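Local structure of malonyl acyl carrier protein transacylase (3IM8) at residues 62-74 / 91-105. The protein probably catalyses transfer of the malonyl group from malonyl-CoA to holo acyl carrier protein, a step that supplies fatty acid synthesis. Numbering follows the deposited sequence.
Sequences QPAILATSVAIYR and LGEYSALVASGALDF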
loop_
_atom_site.group_PDB
_atom_site.type_symbol
_atom_site.label_atom_id
_atom_site.label_comp_id
_atom_site.label_asym_id
_atom_site.label_seq_id
_atom_site.Cartn_x
_atom_site.Cartn_y
_atom_site.Cartn_z
ATOM N N GLN A 62 -0.498 -9.307 4.772
ATOM C CA GLN A 62 0.552 -8.705 3.941
ATOM C C GLN A 62 1.055 -9.662 2.864
ATOM O O GLN A 62 1.035 -9.315 1.696
ATOM C CB GLN A 62 1.668 -8.071 4.787
ATOM C CG GLN A 62 1.125 -6.868 5.624
ATOM C CD GLN A 62 2.223 -5.945 6.152
ATOM O OE1 GLN A 62 3.387 -6.030 5.738
ATOM N NE2 GLN A 62 1.864 -5.089 7.088
ATOM N N PRO A 63 1.461 -10.893 3.235
ATOM C CA PRO A 63 1.880 -11.841 2.154
ATOM C C PRO A 63 0.702 -12.317 1.296
ATOM O O PRO A 63 0.873 -12.599 0.117
ATOM C CB PRO A 63 2.543 -12.980 2.927
ATOM C CG PRO A 63 1.921 -12.906 4.353
ATOM C CD PRO A 63 1.816 -11.409 4.575
ATOM N N ALA A 64 -0.508 -12.327 1.845
ATOM C CA ALA A 64 -1.670 -12.726 1.039
ATOM C C ALA A 64 -1.884 -11.775 -0.096
ATOM O O ALA A 64 -2.013 -12.204 -1.229
ATOM C CB ALA A 64 -2.983 -12.797 1.896
ATOM N N ILE A 65 -1.937 -10.472 0.226
ATOM C CA ILE A 65 -2.143 -9.440 -0.797
ATOM C C ILE A 65 -0.919 -9.422 -1.732
ATOM O O ILE A 65 -1.061 -9.396 -2.935
ATOM C CB ILE A 65 -2.349 -8.027 -0.178
ATOM C CG1 ILE A 65 -3.721 -7.938 0.465
ATOM C CG2 ILE A 65 -2.240 -6.900 -1.284
ATOM C CD1 ILE A 65 -3.845 -6.831 1.451
ATOM N N LEU A 66 0.293 -9.416 -1.171
ATOM C CA LEU A 66 1.454 -9.329 -2.076
ATOM C C LEU A 66 1.483 -10.457 -3.130
ATOM O O LEU A 66 1.742 -10.213 -4.302
ATOM C CB LEU A 66 2.788 -9.267 -1.305
ATOM C CG LEU A 66 4.039 -9.323 -2.209
ATOM C CD1 LEU A 66 5.005 -8.145 -1.929
ATOM C CD2 LEU A 66 4.763 -10.706 -2.180
ATOM N N ALA A 67 1.222 -11.686 -2.704
ATOM C CA ALA A 67 1.230 -12.838 -3.586
ATOM C C ALA A 67 0.122 -12.695 -4.613
ATOM O O ALA A 67 0.337 -12.961 -5.787
ATOM C CB ALA A 67 1.038 -14.106 -2.784
ATOM N N THR A 68 -1.061 -12.252 -4.167
ATOM C CA THR A 68 -2.198 -12.059 -5.055
ATOM C C THR A 68 -1.939 -10.965 -6.086
ATOM O O THR A 68 -2.109 -11.175 -7.259
ATOM C CB THR A 68 -3.415 -11.732 -4.265
ATOM O OG1 THR A 68 -3.727 -12.858 -3.431
ATOM C CG2 THR A 68 -4.575 -11.458 -5.230
ATOM N N SER A 69 -1.484 -9.816 -5.624
ATOM C CA SER A 69 -1.095 -8.728 -6.509
ATOM C C SER A 69 -0.002 -9.081 -7.503
ATOM O O SER A 69 -0.148 -8.782 -8.682
ATOM C CB SER A 69 -0.622 -7.548 -5.678
ATOM O OG SER A 69 -1.698 -7.126 -4.864
ATOM N N VAL A 70 1.118 -9.624 -7.028
ATOM C CA VAL A 70 2.191 -10.089 -7.946
ATOM C C VAL A 70 1.641 -11.037 -9.000
ATOM O O VAL A 70 1.978 -10.911 -10.199
ATOM C CB VAL A 70 3.380 -10.694 -7.197
ATOM C CG1 VAL A 70 4.446 -11.219 -8.154
ATOM C CG2 VAL A 70 4.001 -9.601 -6.308
ATOM N N ALA A 71 0.789 -11.970 -8.581
ATOM C CA ALA A 71 0.137 -12.888 -9.548
ATOM C C ALA A 71 -0.702 -12.149 -10.613
ATOM O O ALA A 71 -0.641 -12.490 -11.808
ATOM C CB ALA A 71 -0.728 -13.834 -8.830
ATOM N N ILE A 72 -1.485 -11.163 -10.188
ATOM C CA ILE A 72 -2.293 -10.365 -11.120
ATOM C C ILE A 72 -1.393 -9.559 -12.093
ATOM O O ILE A 72 -1.634 -9.480 -13.311
ATOM C CB ILE A 72 -3.278 -9.433 -10.367
ATOM C CG1 ILE A 72 -4.302 -10.275 -9.602
ATOM C CG2 ILE A 72 -4.025 -8.557 -11.374
ATOM C CD1 ILE A 72 -5.182 -9.526 -8.712
ATOM N N TYR A 73 -0.345 -8.973 -11.568
ATOM C CA TYR A 73 0.611 -8.246 -12.435
ATOM C C TYR A 73 1.238 -9.194 -13.439
ATOM O O TYR A 73 1.273 -8.870 -14.632
ATOM C CB TYR A 73 1.679 -7.551 -11.584
ATOM C CG TYR A 73 3.055 -7.467 -12.192
ATOM C CD1 TYR A 73 3.369 -6.493 -13.114
ATOM C CD2 TYR A 73 4.067 -8.349 -11.786
ATOM C CE1 TYR A 73 4.667 -6.441 -13.677
ATOM C CE2 TYR A 73 5.324 -8.305 -12.306
ATOM C CZ TYR A 73 5.633 -7.358 -13.246
ATOM O OH TYR A 73 6.941 -7.334 -13.748
ATOM N N ARG A 74 1.670 -10.381 -12.974
ATOM C CA ARG A 74 2.248 -11.386 -13.851
ATOM C C ARG A 74 1.264 -11.860 -14.923
ATOM O O ARG A 74 1.654 -12.081 -16.079
ATOM C CB ARG A 74 2.829 -12.580 -13.073
ATOM C CG ARG A 74 4.138 -12.307 -12.415
ATOM C CD ARG A 74 4.529 -13.449 -11.490
ATOM N NE ARG A 74 5.857 -13.283 -10.901
ATOM C CZ ARG A 74 6.474 -14.239 -10.216
ATOM N NH1 ARG A 74 5.870 -15.416 -10.052
ATOM N NH2 ARG A 74 7.708 -14.035 -9.735
ATOM N N LEU A 91 2.118 -1.561 1.929
ATOM C CA LEU A 91 2.452 -2.940 1.566
ATOM C C LEU A 91 2.555 -3.046 0.050
ATOM O O LEU A 91 3.408 -3.774 -0.473
ATOM C CB LEU A 91 1.407 -3.934 2.120
ATOM C CG LEU A 91 1.423 -5.443 1.757
ATOM C CD1 LEU A 91 0.926 -5.801 0.362
ATOM C CD2 LEU A 91 2.772 -6.144 1.982
ATOM N N GLY A 92 1.694 -2.341 -0.674
ATOM C CA GLY A 92 1.775 -2.365 -2.161
ATOM C C GLY A 92 3.110 -1.860 -2.754
ATOM O O GLY A 92 3.404 -2.012 -3.954
ATOM N N GLU A 93 3.927 -1.234 -1.939
ATOM C CA GLU A 93 5.234 -0.772 -2.421
ATOM C C GLU A 93 6.129 -1.968 -2.660
ATOM O O GLU A 93 7.027 -1.921 -3.529
ATOM C CB GLU A 93 5.876 0.158 -1.377
ATOM C CG GLU A 93 7.232 0.693 -1.776
ATOM C CD GLU A 93 7.400 2.097 -1.273
ATOM O OE1 GLU A 93 6.813 3.016 -1.871
ATOM O OE2 GLU A 93 8.073 2.272 -0.261
ATOM N N TYR A 94 5.903 -3.025 -1.879
ATOM C CA TYR A 94 6.736 -4.238 -1.984
ATOM C C TYR A 94 6.374 -5.019 -3.218
ATOM O O TYR A 94 7.243 -5.539 -3.926
ATOM C CB TYR A 94 6.627 -5.130 -0.741
ATOM C CG TYR A 94 7.344 -4.602 0.461
ATOM C CD1 TYR A 94 6.832 -3.523 1.176
ATOM C CD2 TYR A 94 8.553 -5.157 0.866
ATOM C CE1 TYR A 94 7.508 -3.033 2.315
ATOM C CE2 TYR A 94 9.232 -4.679 2.010
ATOM C CZ TYR A 94 8.702 -3.635 2.717
ATOM O OH TYR A 94 9.336 -3.173 3.831
ATOM N N SER A 95 5.076 -5.087 -3.487
ATOM C CA SER A 95 4.561 -5.689 -4.748
ATOM C C SER A 95 5.174 -4.998 -5.986
ATOM O O SER A 95 5.587 -5.665 -6.922
ATOM C CB SER A 95 3.022 -5.581 -4.802
ATOM O OG SER A 95 2.409 -6.158 -3.656
ATOM N N ALA A 96 5.194 -3.652 -5.934
ATOM C CA ALA A 96 5.801 -2.737 -6.915
ATOM C C ALA A 96 7.323 -2.935 -7.006
ATOM O O ALA A 96 7.896 -2.904 -8.094
ATOM C CB ALA A 96 5.514 -1.397 -6.499
ATOM N N LEU A 97 7.982 -3.165 -5.868
ATOM C CA LEU A 97 9.419 -3.526 -5.867
ATOM C C LEU A 97 9.673 -4.805 -6.625
ATOM O O LEU A 97 10.651 -4.887 -7.371
ATOM C CB LEU A 97 10.010 -3.630 -4.448
ATOM C CG LEU A 97 10.327 -2.245 -3.847
ATOM C CD1 LEU A 97 10.604 -2.379 -2.326
ATOM C CD2 LEU A 97 11.497 -1.528 -4.579
ATOM N N VAL A 98 8.799 -5.785 -6.448
ATOM C CA VAL A 98 8.847 -7.040 -7.226
ATOM C C VAL A 98 8.599 -6.792 -8.714
ATOM O O VAL A 98 9.391 -7.225 -9.564
ATOM C CB VAL A 98 7.889 -8.129 -6.691
ATOM C CG1 VAL A 98 7.817 -9.367 -7.681
ATOM C CG2 VAL A 98 8.347 -8.606 -5.319
ATOM N N ALA A 99 7.539 -6.045 -9.031
ATOM C CA ALA A 99 7.261 -5.717 -10.415
ATOM C C ALA A 99 8.371 -4.882 -11.060
ATOM O O ALA A 99 8.600 -4.999 -12.241
ATOM C CB ALA A 99 5.907 -5.022 -10.530
ATOM N N SER A 100 9.093 -4.069 -10.280
ATOM C CA SER A 100 10.064 -3.158 -10.865
ATOM C C SER A 100 11.399 -3.822 -11.028
ATOM O O SER A 100 12.359 -3.170 -11.449
ATOM C CB SER A 100 10.220 -1.893 -10.004
ATOM O OG SER A 100 10.727 -2.283 -8.740
ATOM N N GLY A 101 11.469 -5.109 -10.680
ATOM C CA GLY A 101 12.653 -5.937 -10.893
ATOM C C GLY A 101 13.619 -5.894 -9.728
ATOM O O GLY A 101 14.526 -6.746 -9.632
ATOM N N ALA A 102 13.463 -4.908 -8.840
ATOM C CA ALA A 102 14.415 -4.741 -7.733
ATOM C C ALA A 102 14.352 -5.783 -6.596
ATOM O O ALA A 102 15.375 -6.115 -5.983
ATOM C CB ALA A 102 14.364 -3.338 -7.165
ATOM N N LEU A 103 13.170 -6.308 -6.319
ATOM C CA LEU A 103 13.012 -7.316 -5.252
ATOM C C LEU A 103 12.567 -8.680 -5.806
ATOM O O LEU A 103 11.580 -8.744 -6.556
ATOM C CB LEU A 103 12.034 -6.775 -4.193
ATOM C CG LEU A 103 11.517 -7.623 -3.022
ATOM C CD1 LEU A 103 12.664 -8.127 -2.193
ATOM C CD2 LEU A 103 10.581 -6.712 -2.199
ATOM N N ASP A 104 13.297 -9.754 -5.470
ATOM C CA ASP A 104 12.904 -11.122 -5.865
ATOM C C ASP A 104 11.547 -11.493 -5.222
ATOM O O ASP A 104 11.262 -11.126 -4.074
ATOM C CB ASP A 104 13.989 -12.159 -5.484
ATOM C CG ASP A 104 13.513 -13.630 -5.639
ATOM O OD1 ASP A 104 13.498 -14.155 -6.778
ATOM O OD2 ASP A 104 13.164 -14.287 -4.621
ATOM N N PHE A 105 10.719 -12.201 -5.973
ATOM C CA PHE A 105 9.398 -12.486 -5.488
ATOM C C PHE A 105 9.407 -13.318 -4.192
ATOM O O PHE A 105 8.732 -12.959 -3.203
ATOM C CB PHE A 105 8.587 -13.204 -6.555
ATOM C CG PHE A 105 7.283 -13.695 -6.055
ATOM C CD1 PHE A 105 6.369 -12.807 -5.516
ATOM C CD2 PHE A 105 6.966 -15.051 -6.108
ATOM C CE1 PHE A 105 5.106 -13.249 -5.046
ATOM C CE2 PHE A 105 5.754 -15.502 -5.631
ATOM C CZ PHE A 105 4.815 -14.583 -5.090
#
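With CG anti to the backbone N (chi1 172°), the ring of Phe-105 swings over to helix 62-74 and enters as a knob the hole formed by Leu-66, Ala-67, Val-70 and Arg-74. Val-70 CG1 lies 3.6 Å from Phe-105 CD1, while CA of Ala-67 meets the ring at its edge. Across the ring's root passes the extended Arg-74 side chain, its NH2 3.4 Å from Phe-105 CB and the guanidinium plane turned 55° from the ring; Arg-74 NH1 is hydrogen-bonded to Thr-32 OG1.

Leu-66, whose CG is likewise anti to its N, forks between two partners: CD2 slides past the Phe-105 ring, and CD1 fits against Tyr-94 CB and the backbone N of Ser-95, 3.4 Å from the latter. The small side chain of Ser-95 is consistent with the close approach here, CA atoms of Leu-66 and Ser-95 being 5.5 Å apart. At one end Leu-91 spreads its methyls, CD1 to Ile-65 CG2 and CD2 to Gln-62 CB (3.6 Å). At the other, Ala-99 CB sits over the centre of the Tyr-73 ring in a CH-pi contact, 3.6 Å from the centroid.

Leu-91 directly follows Ser-90, the predicted active-site residue of a probable nucleophile elbow. The axes of helix segments 62-74 and 92-99 approach to 9.2 Å and run in roughly the same direction, 37° apart. Helix 105-122 also packs on Leu-91 and Val-98, helix 44-50 covers Ala-64 and Ala-67, and strand 85-88, at the margin of the parallel sheet, leads to Ser-90.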